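Local coordinates for MSP-domain protein like family member (Caenorhabditis elegans, PDB 1ROW) that probably serves as a sperm-specific structural protein of the major sperm protein (MSP) family, although its precise role in the cell is not established, at residues 46-54 with 81-92; 3-11 with 19-27. All coordinates share one frame; numbering follows the deposited sequence.

Contact 1: residues 46-54 with 81-92; sequences APVFGFVDP and APADATDAQAAF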
# COMPACT_ATOMS: atom_id res chain seq x y z
N ALA A 46 -0.51 -4.96 -5.66
CA ALA A 46 0.84 -5.26 -6.09
C ALA A 46 1.76 -4.05 -5.94
O ALA A 46 1.56 -3.03 -6.60
CB ALA A 46 0.82 -5.71 -7.55
N PRO A 47 2.77 -4.14 -5.07
CA PRO A 47 3.11 -5.30 -4.22
C PRO A 47 2.50 -5.20 -2.82
O PRO A 47 2.00 -4.15 -2.42
CB PRO A 47 4.62 -5.25 -4.19
CG PRO A 47 4.87 -3.76 -4.08
CD PRO A 47 3.89 -3.19 -5.11
N VAL A 48 2.56 -6.30 -2.07
CA VAL A 48 2.04 -6.31 -0.71
C VAL A 48 3.16 -5.94 0.27
O VAL A 48 2.90 -5.38 1.33
CB VAL A 48 1.45 -7.70 -0.34
CG1 VAL A 48 2.48 -8.78 -0.58
CG2 VAL A 48 1.00 -7.72 1.11
N PHE A 49 4.39 -6.27 -0.10
CA PHE A 49 5.56 -5.95 0.73
C PHE A 49 6.54 -5.14 -0.10
O PHE A 49 6.59 -5.28 -1.32
CB PHE A 49 6.29 -7.21 1.19
CG PHE A 49 5.56 -8.01 2.23
CD1 PHE A 49 4.66 -9.00 1.85
CD2 PHE A 49 5.79 -7.80 3.58
CE1 PHE A 49 3.99 -9.77 2.81
CE2 PHE A 49 5.13 -8.55 4.55
CZ PHE A 49 4.23 -9.54 4.16
N GLY A 50 7.34 -4.31 0.56
CA GLY A 50 8.31 -3.53 -0.17
C GLY A 50 9.09 -2.53 0.66
O GLY A 50 8.90 -2.43 1.87
N PHE A 51 9.97 -1.79 -0.01
CA PHE A 51 10.79 -0.77 0.62
C PHE A 51 10.55 0.56 -0.07
O PHE A 51 10.08 0.61 -1.20
CB PHE A 51 12.28 -1.10 0.44
CG PHE A 51 12.73 -2.36 1.11
CD1 PHE A 51 12.77 -2.47 2.50
CD2 PHE A 51 13.17 -3.44 0.34
CE1 PHE A 51 13.24 -3.62 3.11
CE2 PHE A 51 13.65 -4.60 0.95
CZ PHE A 51 13.69 -4.69 2.34
N VAL A 52 10.86 1.65 0.63
CA VAL A 52 10.76 2.98 0.04
C VAL A 52 12.01 3.69 0.55
O VAL A 52 12.16 3.91 1.75
CB VAL A 52 9.51 3.77 0.48
CG1 VAL A 52 9.35 5.00 -0.40
CG2 VAL A 52 8.26 2.90 0.39
N ASP A 53 12.92 4.01 -0.36
CA ASP A 53 14.17 4.67 0.00
C ASP A 53 13.98 6.11 0.47
O ASP A 53 12.96 6.73 0.19
CB ASP A 53 15.13 4.65 -1.19
CG ASP A 53 15.46 3.26 -1.65
OD1 ASP A 53 15.79 2.41 -0.80
OD2 ASP A 53 15.41 3.01 -2.88
N PRO A 54 14.96 6.65 1.20
CA PRO A 54 14.87 8.03 1.68
C PRO A 54 14.70 8.91 0.44
O PRO A 54 15.44 8.76 -0.54
CB PRO A 54 16.21 8.26 2.36
CG PRO A 54 16.57 6.89 2.85
CD PRO A 54 16.19 6.00 1.70
N ALA A 81 13.36 0.53 8.07
CA ALA A 81 13.94 -0.64 7.41
C ALA A 81 15.19 -1.07 8.17
O ALA A 81 16.09 -0.26 8.40
CB ALA A 81 14.28 -0.31 5.98
N PRO A 82 15.25 -2.35 8.56
CA PRO A 82 16.42 -2.84 9.30
C PRO A 82 17.74 -2.97 8.53
O PRO A 82 17.77 -3.27 7.33
CB PRO A 82 15.93 -4.17 9.86
CG PRO A 82 14.96 -4.63 8.84
CD PRO A 82 14.18 -3.36 8.54
N ALA A 83 18.82 -2.74 9.27
CA ALA A 83 20.21 -2.81 8.81
C ALA A 83 20.44 -2.92 7.31
O ALA A 83 20.57 -1.92 6.61
CB ALA A 83 20.92 -3.96 9.53
N ASP A 84 20.50 -4.15 6.81
CA ASP A 84 20.74 -4.38 5.39
C ASP A 84 19.71 -5.28 4.72
O ASP A 84 20.07 -6.08 3.86
CB ASP A 84 22.12 -5.01 5.20
CG ASP A 84 23.24 -3.99 5.23
OD1 ASP A 84 24.31 -4.31 5.78
OD2 ASP A 84 23.06 -2.88 4.68
N ALA A 85 18.45 -5.15 5.10
CA ALA A 85 17.39 -5.98 4.51
C ALA A 85 17.35 -5.84 2.99
O ALA A 85 17.44 -4.73 2.46
CB ALA A 85 16.04 -5.59 5.11
N THR A 86 17.23 -6.97 2.30
CA THR A 86 17.16 -6.96 0.83
C THR A 86 15.75 -7.30 0.35
O THR A 86 15.42 -7.07 -0.81
CB THR A 86 18.16 -7.94 0.20
OG1 THR A 86 18.11 -9.20 0.88
CG2 THR A 86 19.57 -7.37 0.29
N ASP A 87 14.94 -7.88 1.22
CA ASP A 87 13.56 -8.17 0.87
C ASP A 87 12.68 -7.94 2.09
O ASP A 87 12.82 -8.59 3.13
CB ASP A 87 13.40 -9.59 0.31
CG ASP A 87 13.55 -10.65 1.35
OD1 ASP A 87 14.61 -10.67 2.01
OD2 ASP A 87 12.62 -11.46 1.51
N ALA A 88 11.78 -6.98 1.93
CA ALA A 88 10.85 -6.53 2.96
C ALA A 88 10.05 -7.59 3.70
O ALA A 88 9.91 -7.53 4.92
CB ALA A 88 9.90 -5.49 2.37
N GLN A 89 9.50 -8.56 2.98
CA GLN A 89 8.69 -9.57 3.63
C GLN A 89 9.53 -10.35 4.63
O GLN A 89 9.09 -10.61 5.75
CB GLN A 89 8.07 -10.52 2.61
CG GLN A 89 6.97 -11.39 3.21
CD GLN A 89 6.15 -12.11 2.16
OE1 GLN A 89 5.17 -12.78 2.47
NE2 GLN A 89 6.54 -11.97 0.90
N ALA A 90 10.73 -10.73 4.23
CA ALA A 90 11.62 -11.47 5.10
C ALA A 90 11.94 -10.63 6.33
O ALA A 90 11.89 -11.12 7.46
CB ALA A 90 12.90 -11.82 4.37
N ALA A 91 12.25 -9.36 6.11
CA ALA A 91 12.59 -8.45 7.20
C ALA A 91 11.39 -8.07 8.07
O ALA A 91 11.54 -7.90 9.28
CB ALA A 91 13.24 -7.19 6.64
N PHE A 92 10.22 -7.94 7.46
CA PHE A 92 9.01 -7.58 8.20
C PHE A 92 8.70 -8.65 9.24
O PHE A 92 7.90 -8.44 10.16
CB PHE A 92 7.84 -7.43 7.23
CG PHE A 92 6.93 -6.28 7.56
CD1 PHE A 92 5.97 -6.40 8.56
CD2 PHE A 92 7.06 -5.07 6.88
CE1 PHE A 92 5.15 -5.32 8.88
CE2 PHE A 92 6.25 -3.99 7.20
CZ PHE A 92 5.29 -4.11 8.20

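Contact 2: residues 3-11 with 19-27; sequences LTADPPACT and STHKLVNGG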
# COMPACT_ATOMS: atom_id res chain seq x y z
N LEU A 3 5.86 9.74 5.40
CA LEU A 3 5.35 8.76 4.40
C LEU A 3 3.99 9.16 3.84
O LEU A 3 3.00 9.18 4.56
CB LEU A 3 5.23 7.37 5.03
CG LEU A 3 4.70 6.29 4.09
CD1 LEU A 3 5.56 6.22 2.84
CD2 LEU A 3 4.71 4.95 4.82
N THR A 4 3.94 9.47 2.55
CA THR A 4 2.70 9.86 1.92
C THR A 4 2.34 8.94 0.76
O THR A 4 3.14 8.13 0.32
CB THR A 4 2.79 11.31 1.39
OG1 THR A 4 3.91 11.43 0.51
CG2 THR A 4 2.97 12.30 2.53
N ALA A 5 1.11 9.07 0.28
CA ALA A 5 0.64 8.29 -0.85
C ALA A 5 -0.03 9.27 -1.80
O ALA A 5 -0.93 10.01 -1.41
CB ALA A 5 -0.36 7.24 -0.40
N ASP A 6 0.43 9.27 -3.04
CA ASP A 6 -0.09 10.16 -4.07
C ASP A 6 -0.73 9.34 -5.19
O ASP A 6 -0.02 8.68 -5.95
CB ASP A 6 1.04 11.02 -4.62
CG ASP A 6 0.60 11.85 -5.81
OD1 ASP A 6 -0.40 12.59 -5.69
OD2 ASP A 6 1.27 11.77 -6.86
N PRO A 7 -2.06 9.36 -5.30
CA PRO A 7 -3.02 10.09 -4.46
C PRO A 7 -3.28 9.38 -3.15
O PRO A 7 -3.01 8.18 -3.02
CB PRO A 7 -4.30 10.12 -5.31
CG PRO A 7 -3.87 9.66 -6.66
CD PRO A 7 -2.78 8.67 -6.37
N PRO A 8 -3.82 10.10 -2.16
CA PRO A 8 -4.15 9.62 -0.82
C PRO A 8 -5.48 8.86 -0.75
O PRO A 8 -5.82 8.32 0.29
CB PRO A 8 -4.17 10.90 -0.01
CG PRO A 8 -4.78 11.86 -0.98
CD PRO A 8 -4.00 11.57 -2.24
N ALA A 9 -6.22 8.85 -1.85
CA ALA A 9 -7.50 8.14 -1.90
C ALA A 9 -7.67 7.45 -3.25
O ALA A 9 -7.16 7.92 -4.26
CB ALA A 9 -8.66 9.10 -1.65
N CYS A 10 -8.38 6.32 -3.25
CA CYS A 10 -8.62 5.55 -4.46
C CYS A 10 -10.09 5.53 -4.86
O CYS A 10 -10.97 5.37 -4.01
CB CYS A 10 -8.14 4.11 -4.27
SG CYS A 10 -8.73 2.93 -5.53
N THR A 11 -10.37 5.70 -6.15
CA THR A 11 -11.75 5.67 -6.65
C THR A 11 -11.75 4.87 -7.95
O THR A 11 -11.17 5.30 -8.94
CB THR A 11 -12.31 7.09 -6.95
OG1 THR A 11 -11.51 7.71 -7.97
CG2 THR A 11 -12.29 7.95 -5.69
N SER A 19 -5.80 1.26 -10.25
CA SER A 19 -5.40 2.54 -9.67
C SER A 19 -3.97 2.44 -9.15
O SER A 19 -3.61 1.50 -8.43
CB SER A 19 -6.36 2.91 -8.53
OG SER A 19 -6.04 4.17 -7.96
N THR A 20 -3.15 3.43 -9.51
CA THR A 20 -1.75 3.46 -9.09
C THR A 20 -1.47 4.56 -8.09
O THR A 20 -1.76 5.74 -8.33
CB THR A 20 -0.82 3.66 -10.30
OG1 THR A 20 -1.08 2.65 -11.28
CG2 THR A 20 0.64 3.58 -9.86
N HIS A 21 -0.87 4.19 -6.97
CA HIS A 21 -0.55 5.14 -5.93
C HIS A 21 0.95 5.11 -5.64
O HIS A 21 1.54 4.04 -5.49
CB HIS A 21 -1.37 4.80 -4.68
CG HIS A 21 -2.84 4.81 -4.94
ND1 HIS A 21 -3.65 5.87 -4.58
CD2 HIS A 21 -3.63 3.94 -5.61
CE1 HIS A 21 -4.88 5.65 -5.02
NE2 HIS A 21 -4.89 4.49 -5.65
N LYS A 22 1.56 6.29 -5.60
CA LYS A 22 2.99 6.38 -5.34
C LYS A 22 3.30 6.64 -3.88
O LYS A 22 2.98 7.72 -3.36
CB LYS A 22 3.62 7.51 -6.18
CG LYS A 22 3.39 7.42 -7.67
CD LYS A 22 3.95 8.65 -8.39
CE LYS A 22 3.59 8.66 -9.88
NZ LYS A 22 4.08 9.89 -10.58
N LEU A 23 3.90 5.66 -3.20
CA LEU A 23 4.26 5.84 -1.80
C LEU A 23 5.52 6.71 -1.80
O LEU A 23 6.50 6.41 -2.49
CB LEU A 23 4.56 4.49 -1.14
CG LEU A 23 3.38 3.53 -0.99
CD1 LEU A 23 3.81 2.31 -0.19
CD2 LEU A 23 2.22 4.23 -0.29
N VAL A 24 5.48 7.80 -1.05
CA VAL A 24 6.62 8.70 -1.00
C VAL A 24 7.21 8.79 0.39
O VAL A 24 6.50 9.07 1.37
CB VAL A 24 6.23 10.12 -1.45
CG1 VAL A 24 7.44 11.05 -1.37
CG2 VAL A 24 5.69 10.07 -2.87
N ASN A 25 8.52 8.56 0.48
CA ASN A 25 9.23 8.63 1.75
C ASN A 25 10.11 9.87 1.76
O ASN A 25 11.15 9.92 1.11
CB ASN A 25 10.09 7.38 1.95
CG ASN A 25 10.93 7.45 3.22
OD1 ASN A 25 10.77 8.35 4.04
ND2 ASN A 25 11.82 6.47 3.39
N GLY A 26 9.67 10.88 2.52
CA GLY A 26 10.43 12.11 2.61
C GLY A 26 11.35 12.13 3.82
O GLY A 26 11.99 13.15 4.10
N GLY A 27 11.42 11.00 4.52
CA GLY A 27 12.27 10.88 5.70
C GLY A 27 13.71 10.62 5.34
O GLY A 27 14.05 10.52 4.16
O HOH W 1 -8.00 6.28 -7.76

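Contact 1: residues 46-54 with 81-92
Ala88 O accepts a short 2.6 Å hydrogen bond from Phe92 N, in a turn of helix that sets the Ala88 methyl on Gly50 and Phe92 CB at the Phe49 ring. The setting is the immunoglobulin-like beta sandwich of the MSP domain: helix 88-92 belongs to the connection between strands 70-80 and 99-108 and crosses strand 49-52 at 97°, nearly at a right angle. Phe49 and Phe51 both reach for the helix, while Gly50 between them offers bare backbone, on which the methyl of Ala88 rests, CB 3.3 Å from Gly50 O.

Each ring carries a CH-pi contact on one face. Over the Phe49 ring runs the side chain of Gln89, with CG 3.3 Å from the ring centroid, almost on its normal. Because Gln89 CG is anti to the backbone N (chi1 -167°) and the chain is extended beyond it, the amide follows the ring outward and stacks on it, the planes 14° apart and Gln89 CD 3.3 Å from Phe49 CE1. Phe92 CB comes to the edge of this ring, at CE2. The Phe51 ring reaches the start of the helix beside Asp87, its N-cap residue: the Ala88 methyl covers one face, CB 3.9 Å from the centroid, while Thr86 O and Asp87 N lie at the edge, in plane. Strand 31-37 also takes part, with Val32 touching Ala88 and Lys34 touching both Phe49 and Phe92. Packing is tight where Phe51 CZ comes within 3.0 Å of Ala88 N, and Ala85 CB meets the same ring atom at 3.7 Å.

Contact 2: residues 3-11 with 19-27
Strand 4-6 runs antiparallel to strand 19-25, with 150° between their directions, and forms one edge of the immunoglobulin-like MSP sandwich. Thr4 and Val24 are a hydrogen-bonded pair, Thr4 N to Val24 O at 2.8 Å and Val24 N to Thr4 O at 2.7 Å. Asp6 and Lys22 repeat this pattern, with Ala5 and Leu23 as the non-hydrogen-bonded pair between them. The ladder stops at the cis peptide bond before Pro7; the chain then crosses over to pair, as strand 10-13, with strand 99-108.

On the face of Ala5 and Leu23, Ala5 CB meets Leu23 CD2 at 4.0 Å. On the other, Thr4 OG1 lies alongside Val24, 3.3 Å from its CB. The bend itself is held by His21. With chi1 at -58°, CG sits beside its own backbone N and the ring reaches toward Pro7, where ND1 donates to Pro7 O at 2.9 Å, almost straight at 173° and in the ring plane. At the opposite end of the ring, NE2 shares a 2.6 Å hydrogen bond with Ser19 OG, which fixes the ring's rotation. A leucine at His21 would probably leave Pro7 O and Ser19 OG without this common partner and the bend less firmly held. Cys10 CB packs against the imidazole, and its SG touches Ser19 CB. Just beyond, a water accepts from Thr11 N and pairs with Ser19 OG, 2.9 Å from each.

In the fold
Contact 2 closes one edge of the sandwich near the N-terminus, whereas contact 1 lays a short helix on its surface; their centres are about 17 Å apart. Strand 56-64 lies between them in the sheet order, pairing with 17-25 on one side and 43-52 on the other. The contacts nevertheless meet directly at one end: Asn25 ND2 makes a probable hydrogen bond to Val52 O at 3.1 Å and also binds Glu29 O. Nearby, Val52 CG1 packs 3.8 Å from Leu23 O, and Pro54 CB lies 3.6 Å from Gly27 O. Strand 31-37 serves both contacts, its Ile31 touching both Asn25 and Val52, and its Phe33 touching Leu23.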